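PDB 1E3J: Nadp(h)-dependent ketose reductase from Bemisia argentifolii, which probably catalyses the zinc- and NADP(H)-dependent interconversion of fructose and sorbitol as a polyol dehydrogenase of the zinc-containing alcohol dehydrogenase family. Local coordinates for residues V156-C161 with K189-F194. Sequence-based numbering, arbitrary orientation.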
ATOM      1  N   VAL A 156      -7.677 -19.244   6.193  1.00 31.95           N
ATOM      2  CA  VAL A 156      -6.252 -19.361   5.905  1.00 31.84           C
ATOM      3  C   VAL A 156      -6.080 -19.103   4.417  1.00 32.87           C
ATOM      4  O   VAL A 156      -5.098 -18.504   3.981  1.00 34.80           O
ATOM      5  CB  VAL A 156      -5.695 -20.755   6.157  1.00 33.31           C
ATOM      6  CG1 VAL A 156      -4.243 -20.789   5.689  1.00 31.72           C
ATOM      7  CG2 VAL A 156      -5.792 -21.142   7.663  1.00 33.32           C
ATOM      8  N   GLY A 157      -7.031 -19.561   3.614  1.00 31.95           N
ATOM      9  CA  GLY A 157      -6.906 -19.311   2.192  1.00 30.90           C
ATOM     10  C   GLY A 157      -7.179 -17.840   1.872  1.00 30.85           C
ATOM     11  O   GLY A 157      -6.575 -17.268   0.961  1.00 27.94           O
ATOM     12  N   VAL A 158      -8.120 -17.235   2.593  1.00 28.69           N
ATOM     13  CA  VAL A 158      -8.442 -15.854   2.352  1.00 29.59           C
ATOM     14  C   VAL A 158      -7.202 -15.028   2.719  1.00 30.80           C
ATOM     15  O   VAL A 158      -6.788 -14.128   1.967  1.00 31.02           O
ATOM     16  CB  VAL A 158      -9.640 -15.396   3.245  1.00 31.43           C
ATOM     17  CG1 VAL A 158      -9.780 -13.885   3.209  1.00 26.22           C
ATOM     18  CG2 VAL A 158     -10.916 -15.995   2.742  1.00 28.73           C
ATOM     19  N   HIS A 159      -6.602 -15.360   3.859  1.00 29.74           N
ATOM     20  CA  HIS A 159      -5.446 -14.636   4.335  1.00 29.81           C
ATOM     21  C   HIS A 159      -4.324 -14.712   3.315  1.00 30.95           C
ATOM     22  O   HIS A 159      -3.693 -13.691   2.996  1.00 29.07           O
ATOM     23  CB  HIS A 159      -4.967 -15.196   5.665  1.00 31.34           C
ATOM     24  CG  HIS A 159      -3.881 -14.388   6.298  1.00 33.48           C
ATOM     25  ND1 HIS A 159      -3.968 -13.019   6.467  1.00 32.05           N
ATOM     26  CD2 HIS A 159      -2.697 -14.761   6.839  1.00 35.12           C
ATOM     27  CE1 HIS A 159      -2.889 -12.588   7.091  1.00 34.25           C
ATOM     28  NE2 HIS A 159      -2.098 -13.623   7.329  1.00 35.42           N
ATOM     29  N   ALA A 160      -4.073 -15.912   2.784  1.00 31.63           N
ATOM     30  CA  ALA A 160      -3.011 -16.045   1.788  1.00 31.41           C
ATOM     31  C   ALA A 160      -3.350 -15.226   0.539  1.00 31.70           C
ATOM     32  O   ALA A 160      -2.469 -14.569  -0.014  1.00 30.00           O
ATOM     33  CB  ALA A 160      -2.789 -17.503   1.428  1.00 33.06           C
ATOM     34  N   CYS A 161      -4.617 -15.219   0.109  1.00 31.06           N
ATOM     35  CA  CYS A 161      -4.958 -14.437  -1.081  1.00 32.41           C
ATOM     36  C   CYS A 161      -4.779 -12.939  -0.854  1.00 32.49           C
ATOM     37  O   CYS A 161      -4.187 -12.236  -1.700  1.00 32.65           O
ATOM     38  CB  CYS A 161      -6.389 -14.711  -1.556  1.00 31.43           C
ATOM     39  SG  CYS A 161      -6.550 -16.345  -2.356  1.00 40.03           S
ATOM     40  N   LYS A 189     -10.478 -18.229  -6.427  1.00 31.69           N
ATOM     41  CA  LYS A 189     -11.524 -18.096  -7.434  1.00 33.73           C
ATOM     42  C   LYS A 189     -12.519 -17.069  -6.918  1.00 34.08           C
ATOM     43  O   LYS A 189     -13.014 -16.236  -7.688  1.00 34.88           O
ATOM     44  CB  LYS A 189     -12.247 -19.425  -7.684  1.00 34.04           C
ATOM     45  CG  LYS A 189     -11.387 -20.464  -8.386  1.00 35.81           C
ATOM     46  CD  LYS A 189     -10.951 -20.005  -9.773  1.00 35.78           C
ATOM     47  CE  LYS A 189     -12.156 -19.583 -10.671  1.00 38.45           C
ATOM     48  NZ  LYS A 189     -11.650 -18.853 -11.912  1.00 37.59           N
ATOM     49  N   ALA A 190     -12.832 -17.117  -5.625  1.00 31.34           N
ATOM     50  CA  ALA A 190     -13.756 -16.129  -5.122  1.00 32.75           C
ATOM     51  C   ALA A 190     -13.168 -14.711  -5.315  1.00 34.31           C
ATOM     52  O   ALA A 190     -13.917 -13.754  -5.467  1.00 35.45           O
ATOM     53  CB  ALA A 190     -14.069 -16.383  -3.642  1.00 32.42           C
ATOM     54  N   TYR A 191     -11.839 -14.567  -5.350  1.00 32.94           N
ATOM     55  CA  TYR A 191     -11.297 -13.231  -5.539  1.00 33.12           C
ATOM     56  C   TYR A 191     -11.191 -12.831  -6.989  1.00 36.65           C
ATOM     57  O   TYR A 191     -10.647 -11.770  -7.291  1.00 39.74           O
ATOM     58  CB  TYR A 191      -9.918 -13.072  -4.889  1.00 32.37           C
ATOM     59  CG  TYR A 191     -10.035 -12.594  -3.493  1.00 31.72           C
ATOM     60  CD1 TYR A 191     -10.382 -11.252  -3.235  1.00 32.73           C
ATOM     61  CD2 TYR A 191      -9.865 -13.458  -2.415  1.00 28.22           C
ATOM     62  CE1 TYR A 191     -10.564 -10.782  -1.938  1.00 32.29           C
ATOM     63  CE2 TYR A 191     -10.037 -12.991  -1.103  1.00 29.93           C
ATOM     64  CZ  TYR A 191     -10.395 -11.641  -0.880  1.00 30.92           C
ATOM     65  OH  TYR A 191     -10.600 -11.131   0.380  1.00 33.41           O
ATOM     66  N   GLY A 192     -11.661 -13.687  -7.895  1.00 34.93           N
ATOM     67  CA  GLY A 192     -11.627 -13.318  -9.287  1.00 34.75           C
ATOM     68  C   GLY A 192     -10.411 -13.792 -10.048  1.00 36.87           C
ATOM     69  O   GLY A 192     -10.230 -13.433 -11.211  1.00 37.26           O
ATOM     70  N   ALA A 193      -9.575 -14.607  -9.425  1.00 33.85           N
ATOM     71  CA  ALA A 193      -8.375 -15.061 -10.130  1.00 35.64           C
ATOM     72  C   ALA A 193      -8.613 -16.208 -11.092  1.00 35.91           C
ATOM     73  O   ALA A 193      -9.641 -16.903 -11.043  1.00 35.32           O
ATOM     74  CB  ALA A 193      -7.323 -15.518  -9.127  1.00 32.42           C
ATOM     75  N   PHE A 194      -7.617 -16.418 -11.946  1.00 35.94           N
ATOM     76  CA  PHE A 194      -7.609 -17.564 -12.850  1.00 36.42           C
ATOM     77  C   PHE A 194      -6.703 -18.500 -12.039  1.00 36.95           C
ATOM     78  O   PHE A 194      -5.610 -18.086 -11.626  1.00 37.06           O
ATOM     79  CB  PHE A 194      -6.929 -17.214 -14.156  1.00 35.87           C
ATOM     80  CG  PHE A 194      -6.794 -18.382 -15.097  1.00 39.54           C
ATOM     81  CD1 PHE A 194      -5.683 -19.226 -15.020  1.00 38.97           C
ATOM     82  CD2 PHE A 194      -7.770 -18.617 -16.091  1.00 39.66           C
ATOM     83  CE1 PHE A 194      -5.530 -20.302 -15.929  1.00 41.49           C
ATOM     84  CE2 PHE A 194      -7.640 -19.666 -16.997  1.00 40.44           C
ATOM     85  CZ  PHE A 194      -6.515 -20.519 -16.922  1.00 41.63           C
TER
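In the Rossmann-type nucleotide-binding domain, the aromatic ring of Tyr191, just past the end of helix 179-190, reaches across to Val158 and Cys161 on one flank of helix 151-164. The contact is van der Waals packing against the side chain of Tyr191. The CB of Cys161 points toward the ring and meets it obliquely, 3.8 Å from Tyr191 CD2. With chi1 at -74° the sulfur lies beside the backbone N, anti to the carbonyl carbon, and Cys161 SG stays farther from the ring than CB, 4.4 Å from Tyr191 CD2. One helical turn earlier, Val158 approaches the hydroxyl end of the same ring: CG1 sits at the ring edge, near its plane, 4.0 Å from Tyr191 OH. The valine branch and the tyrosine side chain cross at about a right angle. Val158 and Tyr191 also share Ile303 and Met307 of helix 301-309 as neighbours, while Leu168 of a neighbouring subunit packs on the tyrosine as well.

Gly192, with a positive phi (94°), closes helix 179-190 in a Schellman motif. Within this turn, Gly192 N bonds to Lys189 O over 2.9 Å. Beyond it the Lys189 ammonium reaches forward to Ala193 O (NZ to O 2.9 Å), lying in the carbonyl plane, and forms a salt bridge with Asp214. Phe194 then begins strand 194-199, its backbone bonded to Thr170 and Val172, at the start of strand 171-175. The tyrosine thus packs helix 151-164 against the helix-to-strand turn of a right-handed beta-alpha-beta crossover, the unit characteristic of the Rossmann fold.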